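DNA methyltransferase (Nicotiana tabacum, PDB 4ONQ) probably transfers methyl groups from S-adenosyl-L-methionine to carbon 5 of cytosine in DNA, and is represented here by its catalytic domain with bound sinefungin. Local coordinates at residues Val289-Glu298 / Ser340-Ile351; Asn123-Ser131 / Arg200-Asn209. The protein carries 5 engineered substitutions. All coordinates share one frame; numbering follows the deposited sequence.

Contact 1. Residues Val289-Glu298 / Ser340-Ile351; sequences VQQLNGDRLE and SYVRILDLVKSI. Engineered in segment 340-351: Ser340 (natural residue Asp).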
loop_
_atom_site.group_PDB
_atom_site.type_symbol
_atom_site.label_atom_id
_atom_site.label_comp_id
_atom_site.label_asym_id
_atom_site.label_seq_id
_atom_site.Cartn_x
_atom_site.Cartn_y
_atom_site.Cartn_z
ATOM N N VAL A 289 -4.700 15.880 10.993
ATOM C CA VAL A 289 -3.504 15.486 11.723
ATOM C C VAL A 289 -3.017 16.640 12.603
ATOM O O VAL A 289 -2.252 16.436 13.549
ATOM C CB VAL A 289 -2.398 15.042 10.738
ATOM C CG1 VAL A 289 -1.748 16.243 10.081
ATOM C CG2 VAL A 289 -1.376 14.168 11.424
ATOM N N GLN A 290 -3.542 17.823 12.341
ATOM C CA GLN A 290 -3.136 19.012 13.051
ATOM C C GLN A 290 -3.955 19.227 14.288
ATOM O O GLN A 290 -3.669 20.089 15.086
ATOM C CB GLN A 290 -3.280 20.220 12.163
ATOM C CG GLN A 290 -2.405 21.369 12.560
ATOM C CD GLN A 290 -0.964 21.202 12.117
ATOM O OE1 GLN A 290 -0.033 21.540 12.854
ATOM N NE2 GLN A 290 -0.771 20.693 10.904
ATOM N N GLN A 291 -4.975 18.422 14.454
ATOM C CA GLN A 291 -5.805 18.498 15.650
ATOM C C GLN A 291 -5.372 17.484 16.710
ATOM O O GLN A 291 -5.986 17.379 17.773
ATOM C CB GLN A 291 -7.295 18.354 15.311
ATOM C CG GLN A 291 -7.796 16.928 15.153
ATOM C CD GLN A 291 -9.273 16.871 14.783
ATOM O OE1 GLN A 291 -9.667 16.175 13.848
ATOM N NE2 GLN A 291 -10.092 17.609 15.519
ATOM N N LEU A 292 -4.303 16.748 16.421
ATOM C CA LEU A 292 -3.699 15.863 17.411
ATOM C C LEU A 292 -2.541 16.541 18.127
ATOM O O LEU A 292 -1.384 16.371 17.741
ATOM C CB LEU A 292 -3.186 14.575 16.763
ATOM C CG LEU A 292 -4.180 13.490 16.356
ATOM C CD1 LEU A 292 -3.416 12.295 15.838
ATOM C CD2 LEU A 292 -5.066 13.091 17.517
ATOM N N ASN A 293 -2.851 17.303 19.170
ATOM C CA ASN A 293 -1.816 17.923 19.993
ATOM C C ASN A 293 -1.338 16.994 21.106
ATOM O O ASN A 293 -1.827 15.872 21.241
ATOM C CB ASN A 293 -2.302 19.252 20.577
ATOM C CG ASN A 293 -3.793 19.259 20.851
ATOM O OD1 ASN A 293 -4.260 18.672 21.826
ATOM N ND2 ASN A 293 -4.547 19.931 19.988
ATOM N N GLY A 294 -0.378 17.466 21.897
ATOM C CA GLY A 294 0.153 16.688 23.001
ATOM C C GLY A 294 -0.912 16.371 24.033
ATOM O O GLY A 294 -0.905 15.305 24.646
ATOM N N ASP A 295 -1.842 17.303 24.212
ATOM C CA ASP A 295 -2.939 17.127 25.154
ATOM C C ASP A 295 -3.896 16.024 24.695
ATOM O O ASP A 295 -4.265 15.140 25.474
ATOM C CB ASP A 295 -3.690 18.448 25.324
ATOM C CG ASP A 295 -2.763 19.603 25.656
ATOM O OD1 ASP A 295 -2.065 20.093 24.741
ATOM O OD2 ASP A 295 -2.729 20.020 26.833
ATOM N N ARG A 296 -4.287 16.079 23.426
ATOM C CA ARG A 296 -5.184 15.080 22.860
ATOM C C ARG A 296 -4.569 13.682 22.921
ATOM O O ARG A 296 -5.224 12.728 23.351
ATOM C CB ARG A 296 -5.549 15.437 21.420
ATOM C CG ARG A 296 -6.467 14.425 20.768
ATOM C CD ARG A 296 -7.748 14.274 21.565
ATOM N NE ARG A 296 -8.574 15.474 21.486
ATOM C CZ ARG A 296 -9.540 15.773 22.346
ATOM N NH1 ARG A 296 -9.795 14.961 23.365
ATOM N NH2 ARG A 296 -10.243 16.887 22.196
ATOM N N LEU A 297 -3.314 13.573 22.491
ATOM C CA LEU A 297 -2.558 12.327 22.583
ATOM C C LEU A 297 -2.516 11.807 24.018
ATOM O O LEU A 297 -2.801 10.633 24.273
ATOM C CB LEU A 297 -1.132 12.522 22.060
ATOM C CG LEU A 297 -0.828 12.222 20.587
ATOM C CD1 LEU A 297 -2.051 11.697 19.850
ATOM C CD2 LEU A 297 -0.257 13.447 19.886
ATOM N N GLU A 298 -2.198 12.685 24.949
ATOM C CA GLU A 298 -2.209 12.345 26.347
ATOM C C GLU A 298 -3.516 11.756 26.790
ATOM O O GLU A 298 -3.536 10.786 27.481
ATOM C CB GLU A 298 -1.928 13.566 27.207
ATOM C CG GLU A 298 -0.497 13.727 27.677
ATOM C CD GLU A 298 -0.124 15.186 27.955
ATOM O OE1 GLU A 298 0.759 15.729 27.264
ATOM O OE2 GLU A 298 -0.713 15.796 28.861
ATOM N N SER A 340 4.198 16.552 10.205
ATOM C CA SER A 340 3.116 16.227 11.125
ATOM C C SER A 340 3.271 14.804 11.659
ATOM O O SER A 340 3.100 14.553 12.861
ATOM C CB SER A 340 1.761 16.398 10.442
ATOM O OG SER A 340 1.503 17.763 10.156
ATOM N N TYR A 341 3.610 13.880 10.765
ATOM C CA TYR A 341 3.847 12.501 11.175
ATOM C C TYR A 341 4.944 12.431 12.231
ATOM O O TYR A 341 4.784 11.787 13.268
ATOM C CB TYR A 341 4.222 11.632 9.974
ATOM C CG TYR A 341 4.492 10.188 10.330
ATOM C CD1 TYR A 341 3.479 9.243 10.284
ATOM C CD2 TYR A 341 5.760 9.770 10.711
ATOM C CE1 TYR A 341 3.719 7.926 10.608
ATOM C CE2 TYR A 341 6.009 8.457 11.042
ATOM C CZ TYR A 341 4.986 7.537 10.987
ATOM O OH TYR A 341 5.231 6.223 11.316
ATOM N N VAL A 342 6.056 13.106 11.959
ATOM C CA VAL A 342 7.204 13.091 12.859
ATOM C C VAL A 342 6.874 13.706 14.221
ATOM O O VAL A 342 7.185 13.128 15.266
ATOM C CB VAL A 342 8.399 13.827 12.229
ATOM C CG1 VAL A 342 9.575 13.890 13.198
ATOM C CG2 VAL A 342 8.802 13.143 10.936
ATOM N N ARG A 343 6.238 14.875 14.191
ATOM C CA ARG A 343 5.819 15.575 15.400
ATOM C C ARG A 343 4.975 14.656 16.269
ATOM O O ARG A 343 5.204 14.525 17.476
ATOM C CB ARG A 343 4.997 16.812 15.030
ATOM C CG ARG A 343 4.684 17.736 16.196
ATOM C CD ARG A 343 3.536 18.688 15.869
ATOM N NE ARG A 343 2.233 18.088 16.151
ATOM C CZ ARG A 343 1.267 17.928 15.253
ATOM N NH1 ARG A 343 1.445 18.332 14.002
ATOM N NH2 ARG A 343 0.118 17.371 15.608
ATOM N N ILE A 344 4.001 14.007 15.642
ATOM C CA ILE A 344 3.078 13.149 16.376
ATOM C C ILE A 344 3.750 11.894 16.932
ATOM O O ILE A 344 3.532 11.531 18.095
ATOM C CB ILE A 344 1.851 12.800 15.518
ATOM C CG1 ILE A 344 1.018 14.061 15.305
ATOM C CG2 ILE A 344 1.023 11.707 16.165
ATOM C CD1 ILE A 344 -0.329 13.806 14.716
ATOM N N LEU A 345 4.571 11.242 16.115
ATOM C CA LEU A 345 5.306 10.066 16.575
ATOM C C LEU A 345 6.154 10.440 17.786
ATOM O O LEU A 345 6.172 9.726 18.793
ATOM C CB LEU A 345 6.181 9.490 15.459
ATOM C CG LEU A 345 7.191 8.408 15.860
ATOM C CD1 LEU A 345 6.510 7.248 16.563
ATOM C CD2 LEU A 345 7.954 7.911 14.646
ATOM N N ASP A 346 6.830 11.579 17.695
ATOM C CA ASP A 346 7.672 12.035 18.789
ATOM C C ASP A 346 6.866 12.319 20.056
ATOM O O ASP A 346 7.273 11.929 21.153
ATOM C CB ASP A 346 8.490 13.261 18.378
ATOM C CG ASP A 346 9.620 13.544 19.341
ATOM O OD1 ASP A 346 9.524 14.531 20.101
ATOM O OD2 ASP A 346 10.595 12.762 19.352
ATOM N N LEU A 347 5.727 12.992 19.913
ATOM C CA LEU A 347 4.844 13.222 21.055
ATOM C C LEU A 347 4.450 11.904 21.726
ATOM O O LEU A 347 4.513 11.782 22.953
ATOM C CB LEU A 347 3.592 13.995 20.632
ATOM C CG LEU A 347 3.713 15.511 20.467
ATOM C CD1 LEU A 347 2.550 16.052 19.653
ATOM C CD2 LEU A 347 3.766 16.186 21.827
ATOM N N VAL A 348 4.066 10.915 20.918
ATOM C CA VAL A 348 3.636 9.614 21.436
ATOM C C VAL A 348 4.760 8.873 22.174
ATOM O O VAL A 348 4.555 8.348 23.281
ATOM C CB VAL A 348 3.058 8.714 20.308
ATOM C CG1 VAL A 348 2.881 7.288 20.792
ATOM C CG2 VAL A 348 1.735 9.273 19.797
ATOM N N LYS A 349 5.953 8.895 21.633
ATOM C CA LYS A 349 7.034 8.201 22.258
ATOM C C LYS A 349 7.451 8.886 23.516
ATOM O O LYS A 349 7.786 8.254 24.486
ATOM C CB LYS A 349 8.207 8.158 21.326
ATOM C CG LYS A 349 9.371 7.543 21.949
ATOM C CD LYS A 349 10.223 6.870 20.958
ATOM C CE LYS A 349 11.252 7.781 20.434
ATOM N NZ LYS A 349 12.367 7.029 19.809
ATOM N N SER A 350 7.445 10.196 23.483
ATOM C CA SER A 350 7.706 10.976 24.685
ATOM C C SER A 350 6.738 10.577 25.789
ATOM O O SER A 350 7.154 10.110 26.851
ATOM C CB SER A 350 7.570 12.470 24.389
ATOM O OG SER A 350 7.342 13.211 25.576
ATOM N N ILE A 351 5.448 10.755 25.517
ATOM C CA ILE A 351 4.386 10.458 26.474
ATOM C C ILE A 351 4.502 9.058 27.075
ATOM O O ILE A 351 4.335 8.875 28.283
ATOM C CB ILE A 351 2.991 10.616 25.823
ATOM C CG1 ILE A 351 2.713 12.086 25.505
ATOM C CG2 ILE A 351 1.902 10.069 26.730
ATOM C CD1 ILE A 351 1.490 12.304 24.634
#
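Leu297 is a knob set into a hole on the helix of 340-351, with Ile344, Leu347, Val348 and Ile351 as its walls. Take it outward from the backbone. Leu297 CB meets Ile351 CD1 at 3.7 Å. Leu297 CG comes next, 4.0 Å from Val348 CG2, the two side chains lying roughly at right angles. Leu297 CD2 then reaches into the hole and rests 3.8 Å from Leu347 CD1, with Ile344 CG2 a little farther off. Leu347 turns its other methyl, CD2, to Gly294 CA, where the first turn of the helix can come close because no side chain intervenes. That turn is held by an N-cap: Asn293 OD1 accepts from Arg296 N at 3.0 Å.

The axes of the short helical segments 294-298 and 340-351 cross at -51°. Helix 294-304 is the connector of a beta-alpha-beta crossover in the Rossmann-like methyltransferase sheet, carrying the chain from edge strand 282-286 back to strand 309-312. Helix 337-352 lies over strand 231-236, where Ile344 and Val348 rest on Leu234.

In the loop before Gly294 polar contacts join the apolar ones. Arg343 bends at its third torsion (chi3 86°), which turns the guanidinium to the 289-292 turn, and one nitrogen, NH2, serves two carbonyls there. The bond from Arg343 NH2 to Leu292 O is 2.8 Å, although the donor stands above that carbonyl's plane; the longer one to Val289 O lies in its carbonyl plane and is nearly straight, at 166°. Both oxygens sit close to the guanidinium plane. Beside these bonds, Ile344 CD1 lies 3.5 Å from Val289 CG2 and also touches Leu292 CB. Val289 CG1 packs on CB of the engineered Ser340, whose hydroxyl is bonded to Ser336 O, and the same valine side chain reaches sinefungin at the adenine end.

Contact 2. Residues Asn123-Ser131 / Arg200-Asn209; sequences NCLQTAIGS and RTDRYKSLGN. With SFG (sinefungin), chain C.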
loop_
_atom_site.group_PDB
_atom_site.type_symbol
_atom_site.label_atom_id
_atom_site.label_comp_id
_atom_site.label_asym_id
_atom_site.label_seq_id
_atom_site.Cartn_x
_atom_site.Cartn_y
_atom_site.Cartn_z
ATOM N N ASN A 123 2.435 -1.969 -14.185
ATOM C CA ASN A 123 3.172 -0.877 -13.560
ATOM C C ASN A 123 2.481 -0.407 -12.283
ATOM O O ASN A 123 1.452 -0.962 -11.892
ATOM C CB ASN A 123 3.334 0.282 -14.541
ATOM C CG ASN A 123 4.283 -0.049 -15.672
ATOM O OD1 ASN A 123 4.781 -1.167 -15.771
ATOM N ND2 ASN A 123 4.533 0.923 -16.538
ATOM N N CYS A 124 3.055 0.599 -11.628
ATOM C CA CYS A 124 2.475 1.154 -10.408
ATOM C C CYS A 124 1.034 1.581 -10.660
ATOM O O CYS A 124 0.742 2.241 -11.658
ATOM C CB CYS A 124 3.306 2.343 -9.906
ATOM S SG CYS A 124 2.850 2.939 -8.247
ATOM N N LEU A 125 0.132 1.186 -9.770
ATOM C CA LEU A 125 -1.281 1.517 -9.935
ATOM C C LEU A 125 -1.533 2.965 -9.531
ATOM O O LEU A 125 -1.256 3.340 -8.397
ATOM C CB LEU A 125 -2.149 0.586 -9.093
ATOM C CG LEU A 125 -1.950 -0.912 -9.315
ATOM C CD1 LEU A 125 -2.741 -1.706 -8.283
ATOM C CD2 LEU A 125 -2.348 -1.308 -10.725
ATOM N N GLN A 126 -2.041 3.780 -10.449
ATOM C CA GLN A 126 -2.282 5.193 -10.147
ATOM C C GLN A 126 -3.753 5.597 -10.161
ATOM O O GLN A 126 -4.639 4.778 -10.406
ATOM C CB GLN A 126 -1.470 6.114 -11.066
ATOM C CG GLN A 126 -0.744 5.411 -12.181
ATOM C CD GLN A 126 0.714 5.829 -12.281
ATOM O OE1 GLN A 126 1.135 6.802 -11.656
ATOM N NE2 GLN A 126 1.493 5.082 -13.064
ATOM N N THR A 127 -3.994 6.879 -9.917
ATOM C CA THR A 127 -5.344 7.400 -9.708
ATOM C C THR A 127 -6.116 7.641 -11.012
ATOM O O THR A 127 -7.327 7.448 -11.075
ATOM C CB THR A 127 -5.314 8.696 -8.860
ATOM O OG1 THR A 127 -4.486 9.673 -9.502
ATOM C CG2 THR A 127 -4.739 8.410 -7.485
ATOM N N ALA A 128 -5.408 8.051 -12.055
ATOM C CA ALA A 128 -6.046 8.413 -13.313
ATOM C C ALA A 128 -6.205 7.199 -14.218
ATOM O O ALA A 128 -5.343 6.323 -14.247
ATOM C CB ALA A 128 -5.240 9.500 -14.021
ATOM N N ILE A 129 -7.300 7.154 -14.968
ATOM C CA ILE A 129 -7.526 6.030 -15.862
ATOM C C ILE A 129 -7.552 6.403 -17.347
ATOM O O ILE A 129 -7.876 7.531 -17.722
ATOM C CB ILE A 129 -8.808 5.260 -15.502
ATOM C CG1 ILE A 129 -10.046 6.048 -15.908
ATOM C CG2 ILE A 129 -8.843 4.937 -14.020
ATOM C CD1 ILE A 129 -11.300 5.240 -15.793
ATOM N N GLY A 130 -7.195 5.436 -18.185
ATOM C CA GLY A 130 -7.218 5.614 -19.623
ATOM C C GLY A 130 -8.606 5.957 -20.124
ATOM O O GLY A 130 -9.575 5.258 -19.842
ATOM N N SER A 131 -8.696 7.051 -20.867
ATOM C CA SER A 131 -9.959 7.497 -21.424
ATOM C C SER A 131 -10.391 6.581 -22.554
ATOM O O SER A 131 -9.592 5.805 -23.081
ATOM C CB SER A 131 -9.811 8.914 -21.963
ATOM O OG SER A 131 -9.790 8.899 -23.381
ATOM N N ARG A 200 -16.829 6.764 -8.754
ATOM C CA ARG A 200 -15.893 5.897 -9.452
ATOM C C ARG A 200 -14.481 6.500 -9.479
ATOM O O ARG A 200 -13.495 5.844 -9.101
ATOM C CB ARG A 200 -16.421 5.637 -10.868
ATOM C CG ARG A 200 -15.425 5.021 -11.835
ATOM C CD ARG A 200 -16.113 4.784 -13.171
ATOM N NE ARG A 200 -15.180 4.517 -14.266
ATOM C CZ ARG A 200 -14.742 3.310 -14.603
ATOM N NH1 ARG A 200 -15.159 2.250 -13.929
ATOM N NH2 ARG A 200 -13.890 3.168 -15.611
ATOM N N THR A 201 -14.387 7.761 -9.902
ATOM C CA THR A 201 -13.079 8.421 -10.000
ATOM C C THR A 201 -12.417 8.534 -8.631
ATOM O O THR A 201 -11.197 8.420 -8.507
ATOM C CB THR A 201 -13.140 9.818 -10.704
ATOM O OG1 THR A 201 -13.364 10.847 -9.731
ATOM C CG2 THR A 201 -14.238 9.843 -11.753
ATOM N N ASP A 202 -13.236 8.724 -7.601
ATOM C CA ASP A 202 -12.737 8.743 -6.230
ATOM C C ASP A 202 -12.342 7.350 -5.743
ATOM O O ASP A 202 -11.455 7.215 -4.903
ATOM C CB ASP A 202 -13.763 9.360 -5.276
ATOM C CG ASP A 202 -13.564 10.847 -5.086
ATOM O OD1 ASP A 202 -12.450 11.336 -5.363
ATOM O OD2 ASP A 202 -14.518 11.527 -4.649
ATOM N N ARG A 203 -13.015 6.320 -6.246
ATOM C CA ARG A 203 -12.601 4.951 -5.962
ATOM C C ARG A 203 -11.163 4.801 -6.441
ATOM O O ARG A 203 -10.289 4.337 -5.704
ATOM C CB ARG A 203 -13.483 3.943 -6.701
ATOM C CG ARG A 203 -14.854 3.689 -6.111
ATOM C CD ARG A 203 -14.979 2.203 -5.816
ATOM N NE ARG A 203 -15.856 1.464 -6.714
ATOM C CZ ARG A 203 -15.867 0.137 -6.800
ATOM N NH1 ARG A 203 -16.697 -0.471 -7.643
ATOM N NH2 ARG A 203 -15.035 -0.581 -6.048
ATOM N N TYR A 204 -10.916 5.219 -7.680
ATOM C CA TYR A 204 -9.565 5.139 -8.237
ATOM C C TYR A 204 -8.563 5.994 -7.477
ATOM O O TYR A 204 -7.432 5.581 -7.276
ATOM C CB TYR A 204 -9.541 5.553 -9.698
ATOM C CG TYR A 204 -10.127 4.548 -10.650
ATOM C CD1 TYR A 204 -11.271 4.850 -11.373
ATOM C CD2 TYR A 204 -9.531 3.298 -10.838
ATOM C CE1 TYR A 204 -11.809 3.944 -12.263
ATOM C CE2 TYR A 204 -10.068 2.376 -11.722
ATOM C CZ TYR A 204 -11.209 2.711 -12.432
ATOM O OH TYR A 204 -11.764 1.837 -13.331
ATOM N N LYS A 205 -8.959 7.148 -7.032
ATOM C CA LYS A 205 -8.071 7.968 -6.291
ATOM C C LYS A 205 -7.724 7.411 -4.934
ATOM O O LYS A 205 -6.615 7.464 -4.529
ATOM C CB LYS A 205 -8.667 9.346 -6.193
ATOM C CG LYS A 205 -7.835 10.335 -5.453
ATOM C CD LYS A 205 -8.579 11.624 -5.209
ATOM C CE LYS A 205 -7.699 12.741 -4.684
ATOM N NZ LYS A 205 -7.524 12.766 -3.222
ATOM N N SER A 206 -8.679 6.848 -4.241
ATOM C CA SER A 206 -8.409 6.253 -2.936
ATOM C C SER A 206 -7.600 4.957 -3.038
ATOM O O SER A 206 -6.755 4.676 -2.185
ATOM C CB SER A 206 -9.713 6.014 -2.166
ATOM O OG SER A 206 -10.302 7.245 -1.764
ATOM N N LEU A 207 -7.854 4.171 -4.079
ATOM C CA LEU A 207 -7.101 2.937 -4.275
ATOM C C LEU A 207 -5.673 3.243 -4.727
ATOM O O LEU A 207 -4.702 2.698 -4.191
ATOM C CB LEU A 207 -7.815 2.027 -5.276
ATOM C CG LEU A 207 -9.109 1.375 -4.772
ATOM C CD1 LEU A 207 -10.020 0.962 -5.940
ATOM C CD2 LEU A 207 -8.783 0.181 -3.914
ATOM N N GLY A 208 -5.554 4.138 -5.699
ATOM C CA GLY A 208 -4.268 4.522 -6.255
ATOM C C GLY A 208 -3.282 5.048 -5.230
ATOM O O GLY A 208 -2.075 4.962 -5.427
ATOM N N ASN A 209 -3.799 5.582 -4.129
ATOM C CA ASN A 209 -2.957 6.155 -3.089
ATOM C C ASN A 209 -2.689 5.218 -1.912
ATOM O O ASN A 209 -1.993 5.586 -0.978
ATOM C CB ASN A 209 -3.570 7.469 -2.586
ATOM C CG ASN A 209 -3.449 8.598 -3.606
ATOM O OD1 ASN A 209 -2.476 8.671 -4.353
ATOM N ND2 ASN A 209 -4.442 9.476 -3.643
HETATM N N SFG C . -2.592 4.798 3.787
HETATM C CA SFG C . -3.742 5.021 2.892
HETATM C C SFG C . -4.223 3.643 2.443
HETATM O O SFG C . -3.518 2.657 2.739
HETATM O OXT SFG C . -5.335 3.606 1.873
HETATM C CB SFG C . -3.286 5.925 1.733
HETATM C CG SFG C . -2.996 7.260 2.414
HETATM C CD SFG C . -2.458 8.471 1.623
HETATM N NE SFG C . -1.139 8.232 1.031
HETATM C "C5'" SFG C . -2.477 9.548 2.723
HETATM C "C4'" SFG C . -4.013 9.583 2.941
HETATM O "O4'" SFG C . -3.683 11.011 3.268
HETATM C "C3'" SFG C . -5.198 10.083 2.125
HETATM O "O3'" SFG C . -6.422 9.827 2.793
HETATM C "C2'" SFG C . -4.926 11.527 1.975
HETATM O "O2'" SFG C . -6.089 12.177 1.451
HETATM C "C1'" SFG C . -4.931 11.674 3.518
HETATM N N9 SFG C . -4.686 13.089 3.890
HETATM C C8 SFG C . -4.371 14.137 3.146
HETATM N N7 SFG C . -4.214 15.186 3.950
HETATM C C5 SFG C . -4.407 14.787 5.207
HETATM C C6 SFG C . -4.368 15.441 6.373
HETATM N N6 SFG C . -4.085 16.740 6.321
HETATM N N1 SFG C . -4.600 14.835 7.545
HETATM C C2 SFG C . -4.893 13.472 7.538
HETATM N N3 SFG C . -4.928 12.812 6.306
HETATM C C4 SFG C . -4.660 13.478 5.170
#
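Gly208, against which Gln126 and Thr127 pack, ties its N to Tyr204 O at 2.8 Å. The O of Gly208 lies 3.5 Å from Leu125 O; two acceptors cannot bond to each other, and the guanidinium of Arg78 spans them, with a hydrogen bond to Gly208 O and a weak one to Leu125 O.

No hydrogen bond crosses directly between 123-131 and 200-209, and the direct contacts are van der Waals and CH-pi. Thr127 lays CG2 along the helix backbone, 3.6 Å from Lys205 CA, and the amide of Asn209 also touches this methyl. Thr127 O approaches Tyr204 CB at 3.2 Å, oblique to the ring.

Gly208 and Asn209 begin the Gly-Asn-Ser sequence of motif X in C5 cytosine methyltransferases. Here it precedes strand 231-236 of the Rossmann-like core, as in the rearranged order of the DRM family. Asn209 belongs to the sinefungin pocket, and its O takes a weak bond from sinefungin NE.

Farther along the loop, Ile129 covers the Tyr204 ring. Its CG1 is wedged between backbone N and carbonyl carbon (chi1 74°), which leaves CG2 to drop onto the ring centre: a CH-pi contact with Ile129 CG2 3.3 Å from the Tyr204 centroid and only 1° off the normal. The other arm leads to Ile129 CD1, 3.3 Å from Arg200 NH2 and also near Tyr204 CE1. Arg200, extended from CG to NE, runs past the same tyrosine, so that CE1 lies over the centre of one guanidinium face while NE lies in the plane of the ring at its edge. A salt bridge from Arg200 NH1 to Glu178 steadies that end, and Tyr204 OH bonds to Leu177 O.

In the fold
Contact 1 and contact 2 share no secondary-structure element; their centres lie about 31 Å apart, on different sides of the sinefungin site. Contact 1 is farther from the middle of the chain, yet it is the larger and more buried of the two: a helix and the loop leading into it pack against a second helix through interlocked aliphatic side chains, and an arginine bonds two loop carbonyls. Contact 2 sits nearer the middle but is more open: an irregular loop runs over a short helix, and packing on a glycine and a tyrosine face replaces direct polar bonds. Each gives one residue to the ligand pocket, Val289 by side chain and Asn209 by backbone.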